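Local structure of methyltransferase (Pyrococcus horikoshii, 1IXK) at residues D266-L272 with I309-L315; Q225-L229 with L242-T246; D152-L156 with I172-S176; R213-I218 with S248-E253. The protein probably methylates cytosine in RNA at carbon 5, using S-adenosyl-L-methionine as methyl donor. All coordinates share one frame; numbering follows the deposited sequence.

All four contacts belong to the methyltransferase domain, and three of them reach its mixed sheet. Contacts 1 and 2 adjoin: strand 307-314, paired with strand 267-270 in contact 1, is hydrogen-bonded on its other side to strand 240-246, which carries contact 2. Contact 2 is wholly buried and mixes leucine packing with a weak glutamine-tyrosine bond and a water; contact 1 combines backbone ladder bonds with a partly exposed salt bridge. Contact 3 lies at the surface, its centre about 20 Å from that of contact 2, and relies on leucine packing, a glutamate laid over a histidine ring, and a water. Contact 4, buried but rich in charge, shares helix 215-235 with contact 2 and meets it where Tyr244 bonds to Glu253.

Contact 1: residues D266-L272 with I309-L315; sequences DVELLPL and IAKIRKL
Glu268 and Arg313 pair across two antiparallel strands, 267-270 and 307-314, in the mixed sheet of the Rossmann-like methyltransferase domain. Their backbones exchange two bonds: Arg313 N gives an almost straight one to Glu268 O (2.8 Å, 178°), and Glu268 N returns one to Arg313 O at 3.0 Å. Further along, Leu270 N donates to Lys311 O (2.8 Å), while at the C-terminal end Leu315 N reaches Asp266 O. Leu269 N turns away to Glu290 OE2. Where the strands part, a water takes over, donating to Leu270 O and accepting from Lys311 N.

On the face with Leu270, the Glu268 and Arg313 side chains run alongside each other. Arg313 NH1 meets Glu268 OE2 at 3.0 Å from above the carboxylate plane, in a salt bridge with the two flat groups turned 42° apart. A glutamine in place of Glu268 would probably leave the Arg313 guanidinium without its countercharge here. The lysines look elsewhere: Lys311 NZ bonds to Ala113 O, and Lys314 NZ to Leu233 O and Leu236 O.

Val267, Leu269 and Ile312 lie on the other face, where Val267 and Leu269 pack on helix 255-264. Leu269 CD2 lies 3.6 Å from Ile312 CG1. The other branch of Ile312, CG2, stands anti to its backbone N (CG1 has chi1 -56°) and presses tightly on Val267 CB at 3.5 Å.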
# COMPACT_ATOMS: atom_id res chain seq x y z
N ASP A 266 14.08 0.33 18.43
CA ASP A 266 14.22 1.73 18.81
C ASP A 266 13.61 2.58 17.69
O ASP A 266 14.33 3.18 16.89
CB ASP A 266 15.69 2.06 19.01
CG ASP A 266 16.32 1.21 20.09
OD1 ASP A 266 15.91 1.34 21.26
OD2 ASP A 266 17.23 0.40 19.78
N VAL A 267 12.28 2.60 17.65
CA VAL A 267 11.55 3.35 16.64
C VAL A 267 10.38 4.13 17.24
O VAL A 267 9.99 3.89 18.38
CB VAL A 267 10.96 2.41 15.56
CG1 VAL A 267 12.09 1.61 14.90
CG2 VAL A 267 9.93 1.47 16.19
N GLU A 268 9.83 5.04 16.45
CA GLU A 268 8.70 5.85 16.87
C GLU A 268 7.82 6.04 15.64
O GLU A 268 8.31 5.98 14.51
CB GLU A 268 9.17 7.22 17.38
CG GLU A 268 9.76 8.11 16.30
CD GLU A 268 10.42 9.36 16.85
OE1 GLU A 268 10.34 9.59 18.08
OE2 GLU A 268 11.03 10.11 16.07
N LEU A 269 6.53 6.26 15.84
CA LEU A 269 5.64 6.47 14.71
C LEU A 269 5.49 7.95 14.41
O LEU A 269 5.53 8.78 15.32
CB LEU A 269 4.26 5.87 15.00
CG LEU A 269 4.17 4.36 15.23
CD1 LEU A 269 2.71 3.97 15.39
CD2 LEU A 269 4.79 3.61 14.06
N LEU A 270 5.35 8.29 13.13
CA LEU A 270 5.18 9.67 12.71
C LEU A 270 3.74 9.83 12.23
O LEU A 270 3.14 8.88 11.71
CB LEU A 270 6.16 10.03 11.59
CG LEU A 270 7.65 9.88 11.93
CD1 LEU A 270 8.49 10.26 10.72
CD2 LEU A 270 8.01 10.76 13.12
N PRO A 271 3.16 11.03 12.39
CA PRO A 271 1.78 11.32 11.98
C PRO A 271 1.53 11.18 10.48
O PRO A 271 2.36 11.58 9.67
CB PRO A 271 1.57 12.76 12.45
CG PRO A 271 2.51 12.90 13.60
CD PRO A 271 3.74 12.18 13.11
N LEU A 272 0.37 10.61 10.14
CA LEU A 272 -0.06 10.46 8.76
C LEU A 272 -1.42 11.15 8.69
O LEU A 272 -2.22 11.04 9.62
CB LEU A 272 -0.19 8.98 8.38
CG LEU A 272 1.15 8.28 8.17
CD1 LEU A 272 0.92 6.79 7.97
CD2 LEU A 272 1.87 8.88 6.97
N ILE A 309 -1.72 1.56 7.12
CA ILE A 309 -0.42 2.14 6.84
C ILE A 309 0.16 2.82 8.08
O ILE A 309 -0.57 3.48 8.82
CB ILE A 309 -0.49 3.19 5.70
CG1 ILE A 309 0.91 3.76 5.43
CG2 ILE A 309 -1.46 4.31 6.07
CD1 ILE A 309 0.99 4.66 4.20
N ALA A 310 1.46 2.65 8.28
CA ALA A 310 2.15 3.26 9.41
C ALA A 310 3.49 3.81 8.95
O ALA A 310 4.18 3.20 8.13
CB ALA A 310 2.37 2.23 10.52
N LYS A 311 3.86 4.97 9.48
CA LYS A 311 5.13 5.60 9.12
C LYS A 311 6.05 5.52 10.33
O LYS A 311 5.79 6.12 11.38
CB LYS A 311 4.89 7.05 8.71
CG LYS A 311 6.13 7.75 8.20
CD LYS A 311 5.75 9.04 7.48
CE LYS A 311 6.97 9.78 6.98
NZ LYS A 311 6.58 10.83 5.99
N ILE A 312 7.14 4.78 10.17
CA ILE A 312 8.09 4.55 11.25
C ILE A 312 9.43 5.27 11.09
O ILE A 312 10.04 5.22 10.02
CB ILE A 312 8.36 3.03 11.37
CG1 ILE A 312 7.04 2.29 11.57
CG2 ILE A 312 9.34 2.75 12.49
CD1 ILE A 312 7.17 0.76 11.51
N ARG A 313 9.89 5.92 12.15
CA ARG A 313 11.19 6.59 12.14
C ARG A 313 12.12 5.83 13.09
O ARG A 313 11.74 5.53 14.22
CB ARG A 313 11.07 8.05 12.59
CG ARG A 313 12.42 8.77 12.59
CD ARG A 313 12.32 10.25 12.97
NE ARG A 313 13.66 10.83 13.06
CZ ARG A 313 14.39 10.88 14.18
NH1 ARG A 313 13.91 10.40 15.32
NH2 ARG A 313 15.62 11.37 14.14
N LYS A 314 13.32 5.51 12.63
CA LYS A 314 14.29 4.78 13.45
C LYS A 314 15.04 5.79 14.31
O LYS A 314 15.55 6.79 13.81
CB LYS A 314 15.26 4.00 12.57
CG LYS A 314 16.26 3.13 13.32
CD LYS A 314 17.03 2.23 12.34
CE LYS A 314 18.08 1.37 13.03
NZ LYS A 314 18.79 0.48 12.05
N LEU A 315 15.10 5.51 15.61
CA LEU A 315 15.76 6.39 16.57
C LEU A 315 17.27 6.24 16.62
O LEU A 315 17.96 7.28 16.52
CB LEU A 315 15.17 6.15 17.97
CG LEU A 315 13.78 6.71 18.27
CD1 LEU A 315 12.86 6.58 17.06
CD2 LEU A 315 13.21 5.99 19.47
OXT LEU A 315 17.75 5.10 16.78
O HOH W 1 2.21 6.45 11.28

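Contact 2: residues Q225-L229 with L242-T246; sequences QMRLL and LVYST
Gln225 and Leu229, one turn apart on helix 215-235, face Tyr244 and Leu242 of strand 240-246, a helix packed on the sheet of the Rossmann-like domain. The short helix and strand segments run nearly antiparallel, at 164°, with axes 10.9 Å apart.

Tyr244 extends from the strand toward the helix, its CG anti to the backbone N, which carries the hydroxyl up against the bent Gln225 chain. Gln225 CB lies 3.4 Å from Tyr244 OH. The amide crosses the phenol obliquely, the two planes 43° apart, and Gln225 NE2 gives Tyr244 OH only a weak bond, 3.2 Å long and bent to 125°. The stronger partner of that hydroxyl is Glu253 O, in the loop after the strand.

A turn further along the helix, Leu229 turns CD1 to two strand side chains. It touches Leu242 CD2 at 3.7 Å, the leucines crossing at a slant, and approaches Tyr244 CD2 more loosely. Val257 of helix 255-264 also packs against Leu229 and Tyr244.

Water supplies the remaining polar link. Lying over one face of the Tyr244 ring, toward its rim, it accepts from Gln225 NE2 at 2.6 Å and donates to Ser245 O at 2.8 Å.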
# COMPACT_ATOMS: atom_id res chain seq x y z
N GLN A 225 5.40 -10.82 7.98
CA GLN A 225 5.43 -9.36 8.11
C GLN A 225 6.45 -8.95 9.17
O GLN A 225 7.22 -8.01 8.98
CB GLN A 225 4.05 -8.84 8.50
CG GLN A 225 3.02 -8.86 7.38
CD GLN A 225 3.44 -8.04 6.18
OE1 GLN A 225 4.33 -8.43 5.43
NE2 GLN A 225 2.81 -6.88 6.01
N MSE A 226 6.43 -9.65 10.30
CA MSE A 226 7.36 -9.37 11.38
C MSE A 226 8.79 -9.57 10.89
O MSE A 226 9.66 -8.74 11.13
CB MSE A 226 7.08 -10.30 12.58
CG MSE A 226 5.78 -9.99 13.35
SE MSE A 226 5.37 -11.23 14.62
CE MSE A 226 6.66 -10.99 15.80
N ARG A 227 9.03 -10.67 10.18
CA ARG A 227 10.37 -10.95 9.66
C ARG A 227 10.83 -9.85 8.71
O ARG A 227 11.97 -9.39 8.79
CB ARG A 227 10.40 -12.28 8.90
CG ARG A 227 10.29 -13.52 9.75
CD ARG A 227 10.26 -14.77 8.87
NE ARG A 227 10.07 -15.98 9.65
CZ ARG A 227 11.01 -16.52 10.43
NH1 ARG A 227 12.20 -15.95 10.54
NH2 ARG A 227 10.74 -17.62 11.12
N LEU A 228 9.95 -9.46 7.80
CA LEU A 228 10.27 -8.42 6.83
C LEU A 228 10.54 -7.08 7.51
O LEU A 228 11.50 -6.39 7.18
CB LEU A 228 9.13 -8.27 5.82
CG LEU A 228 8.96 -9.45 4.86
CD1 LEU A 228 7.62 -9.37 4.14
CD2 LEU A 228 10.11 -9.45 3.87
N LEU A 229 9.69 -6.72 8.47
CA LEU A 229 9.85 -5.45 9.17
C LEU A 229 11.17 -5.41 9.94
O LEU A 229 11.84 -4.38 9.97
CB LEU A 229 8.67 -5.23 10.12
CG LEU A 229 8.65 -3.92 10.91
CD1 LEU A 229 8.75 -2.73 9.96
CD2 LEU A 229 7.37 -3.86 11.72
N LEU A 242 10.70 4.15 7.48
CA LEU A 242 10.16 2.94 6.86
C LEU A 242 8.65 3.07 6.88
O LEU A 242 8.06 3.42 7.90
CB LEU A 242 10.59 1.68 7.62
CG LEU A 242 10.12 0.34 7.00
CD1 LEU A 242 11.11 -0.76 7.34
CD2 LEU A 242 8.72 -0.01 7.49
N VAL A 243 8.02 2.82 5.74
CA VAL A 243 6.57 2.87 5.68
C VAL A 243 6.09 1.44 5.52
O VAL A 243 6.54 0.72 4.62
CB VAL A 243 6.06 3.76 4.53
CG1 VAL A 243 4.58 3.50 4.29
CG2 VAL A 243 6.27 5.22 4.88
N TYR A 244 5.21 1.05 6.42
CA TYR A 244 4.64 -0.29 6.47
C TYR A 244 3.18 -0.23 6.07
O TYR A 244 2.42 0.57 6.60
CB TYR A 244 4.77 -0.81 7.90
CG TYR A 244 4.14 -2.16 8.17
CD1 TYR A 244 2.78 -2.29 8.41
CD2 TYR A 244 4.93 -3.31 8.21
CE1 TYR A 244 2.20 -3.53 8.71
CE2 TYR A 244 4.37 -4.56 8.50
CZ TYR A 244 3.01 -4.66 8.75
OH TYR A 244 2.49 -5.89 9.06
N SER A 245 2.79 -1.08 5.12
CA SER A 245 1.40 -1.08 4.69
C SER A 245 0.93 -2.46 4.29
O SER A 245 1.73 -3.31 3.88
CB SER A 245 1.20 -0.11 3.51
OG SER A 245 1.93 -0.53 2.36
N THR A 246 -0.37 -2.69 4.42
CA THR A 246 -0.97 -3.97 4.04
C THR A 246 -2.38 -3.68 3.52
O THR A 246 -2.90 -2.58 3.67
CB THR A 246 -1.18 -4.92 5.24
OG1 THR A 246 -2.35 -4.51 5.95
CG2 THR A 246 0.02 -4.90 6.18
O HOH W 2 3.84 -4.95 4.62

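Contact 3: residues D152-L156 with I172-S176; sequences DENRL and ILFHS
In the beta-alpha-beta unit formed by strand 145-149, helix 153-166 and strand 171-174, Leu156 and Glu153 on the first turn of the helix meet Leu173 in the second strand and His175 just after it. The leucines slide past one another in opposite directions, Leu156 CD2 touching Leu173 CD1 at 3.7 Å. Leu156 points its other branch along the strand: CD1 lies 3.6 Å from Phe174 O and reaches the start of His175. An alanine at Leu156 would probably open a gap against Leu173 and strip the cover from the strand end.

Glu153 crosses the His175 side chain at about a right angle. Its CG is anti to the backbone N, but a bend at chi2 (70°) folds the carboxylate back over the imidazole. Glu153 CB makes a CH-pi contact with the ring face, 4.2 Å from its centroid. Toward the rim, Glu153 OE1 stands over the same ring, 3.1 Å from His175 ND1, at an angle too poor for a hydrogen bond.

At the N-cap, Asp152 OD1 accepts from Arg155 N (2.9 Å), securing the helix start next to Asp150, predicted to bind S-adenosyl-L-methionine. A water accepts from Glu153 N and bonds to His175 NE2, which also hydrogen-bonds to Val151 O. A carboxylate over the ring would tend to favour a protonated imidazole, while the polar link between helix and turn runs through the water.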
# COMPACT_ATOMS: atom_id res chain seq x y z
N ASP A 152 10.49 -13.91 -8.86
CA ASP A 152 9.93 -14.36 -10.14
C ASP A 152 10.61 -13.62 -11.29
O ASP A 152 10.31 -12.46 -11.55
CB ASP A 152 8.43 -14.08 -10.17
CG ASP A 152 7.74 -14.67 -11.40
OD1 ASP A 152 8.28 -14.54 -12.51
OD2 ASP A 152 6.65 -15.26 -11.24
N GLU A 153 11.51 -14.30 -12.00
CA GLU A 153 12.23 -13.68 -13.10
C GLU A 153 11.34 -13.15 -14.22
O GLU A 153 11.60 -12.08 -14.78
CB GLU A 153 13.25 -14.65 -13.71
CG GLU A 153 14.21 -13.97 -14.69
CD GLU A 153 15.18 -13.02 -13.99
OE1 GLU A 153 16.02 -13.51 -13.22
OE2 GLU A 153 15.09 -11.79 -14.20
N ASN A 154 10.29 -13.90 -14.57
CA ASN A 154 9.38 -13.47 -15.63
C ASN A 154 8.71 -12.16 -15.26
O ASN A 154 8.60 -11.26 -16.09
CB ASN A 154 8.31 -14.53 -15.88
CG ASN A 154 8.90 -15.84 -16.37
OD1 ASN A 154 9.68 -15.87 -17.32
ND2 ASN A 154 8.51 -16.94 -15.73
N ARG A 155 8.28 -12.06 -14.01
CA ARG A 155 7.62 -10.85 -13.53
C ARG A 155 8.63 -9.71 -13.49
O ARG A 155 8.32 -8.57 -13.84
CB ARG A 155 7.04 -11.10 -12.14
CG ARG A 155 6.14 -10.00 -11.62
CD ARG A 155 5.32 -10.51 -10.45
NE ARG A 155 6.16 -11.05 -9.38
CZ ARG A 155 5.70 -11.74 -8.34
NH1 ARG A 155 4.40 -11.97 -8.23
NH2 ARG A 155 6.53 -12.19 -7.42
N LEU A 156 9.85 -10.03 -13.06
CA LEU A 156 10.91 -9.03 -12.98
C LEU A 156 11.19 -8.48 -14.37
O LEU A 156 11.41 -7.28 -14.55
CB LEU A 156 12.18 -9.65 -12.37
CG LEU A 156 13.31 -8.70 -11.98
CD1 LEU A 156 14.29 -9.43 -11.06
CD2 LEU A 156 14.02 -8.19 -13.23
N ILE A 172 17.12 -0.56 -9.38
CA ILE A 172 17.98 -1.72 -9.56
C ILE A 172 17.13 -2.92 -9.12
O ILE A 172 16.64 -2.95 -7.99
CB ILE A 172 19.25 -1.65 -8.68
CG1 ILE A 172 20.11 -0.45 -9.09
CG2 ILE A 172 20.06 -2.94 -8.82
CD1 ILE A 172 21.40 -0.31 -8.30
N LEU A 173 16.95 -3.88 -10.01
CA LEU A 173 16.14 -5.06 -9.71
C LEU A 173 16.98 -6.30 -9.48
O LEU A 173 17.79 -6.68 -10.32
CB LEU A 173 15.17 -5.34 -10.86
CG LEU A 173 14.12 -4.28 -11.19
CD1 LEU A 173 13.41 -4.66 -12.50
CD2 LEU A 173 13.13 -4.16 -10.06
N PHE A 174 16.77 -6.95 -8.33
CA PHE A 174 17.50 -8.16 -8.01
C PHE A 174 16.57 -9.37 -8.03
O PHE A 174 15.42 -9.29 -7.60
CB PHE A 174 18.14 -8.06 -6.62
CG PHE A 174 19.21 -7.02 -6.52
CD1 PHE A 174 20.10 -6.81 -7.57
CD2 PHE A 174 19.37 -6.28 -5.35
CE1 PHE A 174 21.13 -5.89 -7.47
CE2 PHE A 174 20.40 -5.35 -5.24
CZ PHE A 174 21.28 -5.15 -6.30
N HIS A 175 17.08 -10.49 -8.53
CA HIS A 175 16.30 -11.72 -8.59
C HIS A 175 16.56 -12.46 -7.29
O HIS A 175 17.38 -13.38 -7.24
CB HIS A 175 16.75 -12.59 -9.77
CG HIS A 175 15.92 -13.82 -9.94
ND1 HIS A 175 16.41 -14.96 -10.55
CD2 HIS A 175 14.64 -14.09 -9.59
CE1 HIS A 175 15.46 -15.88 -10.56
NE2 HIS A 175 14.38 -15.38 -9.99
N SER A 176 15.86 -12.05 -6.24
CA SER A 176 16.01 -12.63 -4.92
C SER A 176 14.87 -12.11 -4.05
O SER A 176 14.09 -11.27 -4.49
CB SER A 176 17.36 -12.20 -4.33
OG SER A 176 17.52 -12.62 -2.98
O HOH W 3 12.36 -17.06 -11.30

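Contact 4: residues R213-I218 with S248-E253; sequences RTMDDI and SLEPEE
Arg213 and Glu253 form a salt bridge, their side chains arriving from opposite directions. Arg213 NH1 donates to the syn lone pair of Glu253 OE2 at 2.7 Å, while NH2 adds a weak, long bond to Glu253 OE1. The guanidinium meets the carboxylate with its edge, though the two planes are turned 70° apart. A bend at chi3 (67°) brings the arginine head round to its partner.

Glu253 OE2 is gripped a second time, by Ser248 OG at 2.8 Å, which comes from above the carboxylate plane. The same Ser248 OG accepts from Glu250 N in an ST turn, so one hydroxyl links the turn at Ser248-Glu250 to the acid. Ser200 OG, which also bonds Glu250 OE2, takes a further bond from Arg213 NH1. Such pairing would be expected to favour a charged Glu253 in this buried setting.

On the helix side, Thr214 and Asp217 make a capping box: Asp217 N donates to Thr214 OG1 at 3.1 Å, and Thr214 N to Asp217 OD2 at 2.8 Å.

Ile218 supplies most of the apolar surface. Its CG1 sits over the centre of the guanidinium face, CD1 touches Glu250 CG at 3.7 Å, and CG2 rests on Glu252 CB at 3.8 Å. The selenomethionine at Met215 brings CE near Glu252 OE2.

The contact joins the start of helix 215-235 to the loop between strand 240-246 and helix 255-264, just beyond Cys247, the predicted nucleophile. Helix 18-28 borders it, with Phe20 against Ile218 and Arg23 in salt bridges to Glu250 and Glu252.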
# COMPACT_ATOMS: atom_id res chain seq x y z
N ARG A 213 -10.15 -16.51 4.05
CA ARG A 213 -8.88 -16.88 4.65
C ARG A 213 -9.11 -17.66 5.93
O ARG A 213 -10.25 -17.81 6.38
CB ARG A 213 -8.05 -15.63 4.98
CG ARG A 213 -7.87 -14.64 3.83
CD ARG A 213 -7.13 -13.40 4.31
NE ARG A 213 -5.75 -13.70 4.67
CZ ARG A 213 -4.93 -12.85 5.30
NH1 ARG A 213 -5.35 -11.65 5.65
NH2 ARG A 213 -3.69 -13.22 5.57
N THR A 214 -8.03 -18.16 6.52
CA THR A 214 -8.11 -18.91 7.76
C THR A 214 -7.24 -18.23 8.81
O THR A 214 -6.36 -17.44 8.47
CB THR A 214 -7.62 -20.36 7.58
OG1 THR A 214 -6.21 -20.34 7.30
CG2 THR A 214 -8.35 -21.02 6.43
N MSE A 215 -7.48 -18.55 10.07
CA MSE A 215 -6.71 -17.98 11.16
C MSE A 215 -5.24 -18.33 10.92
O MSE A 215 -4.34 -17.56 11.28
CB MSE A 215 -7.22 -18.55 12.49
CG MSE A 215 -7.20 -17.60 13.67
SE MSE A 215 -7.94 -15.95 13.40
CE MSE A 215 -6.44 -14.98 13.49
N ASP A 216 -4.99 -19.48 10.30
CA ASP A 216 -3.63 -19.92 9.99
C ASP A 216 -2.97 -19.00 8.98
O ASP A 216 -1.81 -18.63 9.14
CB ASP A 216 -3.64 -21.35 9.43
CG ASP A 216 -3.52 -22.40 10.50
OD1 ASP A 216 -3.55 -23.61 10.16
OD2 ASP A 216 -3.40 -22.03 11.69
N ASP A 217 -3.71 -18.63 7.94
CA ASP A 217 -3.18 -17.75 6.92
C ASP A 217 -2.80 -16.40 7.53
O ASP A 217 -1.83 -15.78 7.12
CB ASP A 217 -4.21 -17.54 5.80
CG ASP A 217 -4.61 -18.84 5.13
OD1 ASP A 217 -3.71 -19.56 4.63
OD2 ASP A 217 -5.81 -19.15 5.09
N ILE A 218 -3.58 -15.96 8.52
CA ILE A 218 -3.32 -14.69 9.19
C ILE A 218 -2.00 -14.78 9.96
O ILE A 218 -1.21 -13.83 9.97
CB ILE A 218 -4.47 -14.31 10.15
CG1 ILE A 218 -5.77 -14.14 9.35
CG2 ILE A 218 -4.14 -13.02 10.89
CD1 ILE A 218 -7.00 -13.86 10.20
N SER A 248 -4.93 -5.62 4.51
CA SER A 248 -5.64 -6.53 5.41
C SER A 248 -6.39 -5.75 6.48
O SER A 248 -5.96 -4.67 6.88
CB SER A 248 -4.63 -7.47 6.08
OG SER A 248 -5.23 -8.23 7.11
N LEU A 249 -7.50 -6.31 6.94
CA LEU A 249 -8.29 -5.69 8.00
C LEU A 249 -7.90 -6.26 9.36
O LEU A 249 -8.26 -5.70 10.40
CB LEU A 249 -9.78 -5.96 7.78
CG LEU A 249 -10.44 -5.34 6.55
CD1 LEU A 249 -11.85 -5.91 6.40
CD2 LEU A 249 -10.46 -3.83 6.71
N GLU A 250 -7.15 -7.36 9.35
CA GLU A 250 -6.76 -8.04 10.59
C GLU A 250 -5.75 -7.31 11.46
O GLU A 250 -4.66 -6.94 11.00
CB GLU A 250 -6.19 -9.44 10.29
CG GLU A 250 -6.95 -10.28 9.27
CD GLU A 250 -8.44 -10.34 9.52
OE1 GLU A 250 -8.86 -10.43 10.69
OE2 GLU A 250 -9.21 -10.30 8.53
N PRO A 251 -6.10 -7.09 12.73
CA PRO A 251 -5.17 -6.39 13.64
C PRO A 251 -3.85 -7.16 13.77
O PRO A 251 -2.80 -6.56 13.96
CB PRO A 251 -5.94 -6.35 14.95
CG PRO A 251 -7.37 -6.27 14.50
CD PRO A 251 -7.41 -7.28 13.37
N GLU A 252 -3.91 -8.49 13.66
CA GLU A 252 -2.70 -9.31 13.79
C GLU A 252 -1.64 -8.99 12.74
O GLU A 252 -0.45 -9.15 13.00
CB GLU A 252 -3.04 -10.81 13.72
CG GLU A 252 -3.77 -11.36 14.96
CD GLU A 252 -5.28 -11.20 14.89
OE1 GLU A 252 -5.77 -10.45 14.01
OE2 GLU A 252 -5.97 -11.82 15.73
N GLU A 253 -2.07 -8.55 11.56
CA GLU A 253 -1.13 -8.22 10.49
C GLU A 253 -0.84 -6.73 10.45
O GLU A 253 0.03 -6.28 9.70
CB GLU A 253 -1.71 -8.63 9.12
CG GLU A 253 -2.06 -10.09 8.97
CD GLU A 253 -2.78 -10.37 7.66
OE1 GLU A 253 -2.14 -10.28 6.59
OE2 GLU A 253 -4.00 -10.65 7.70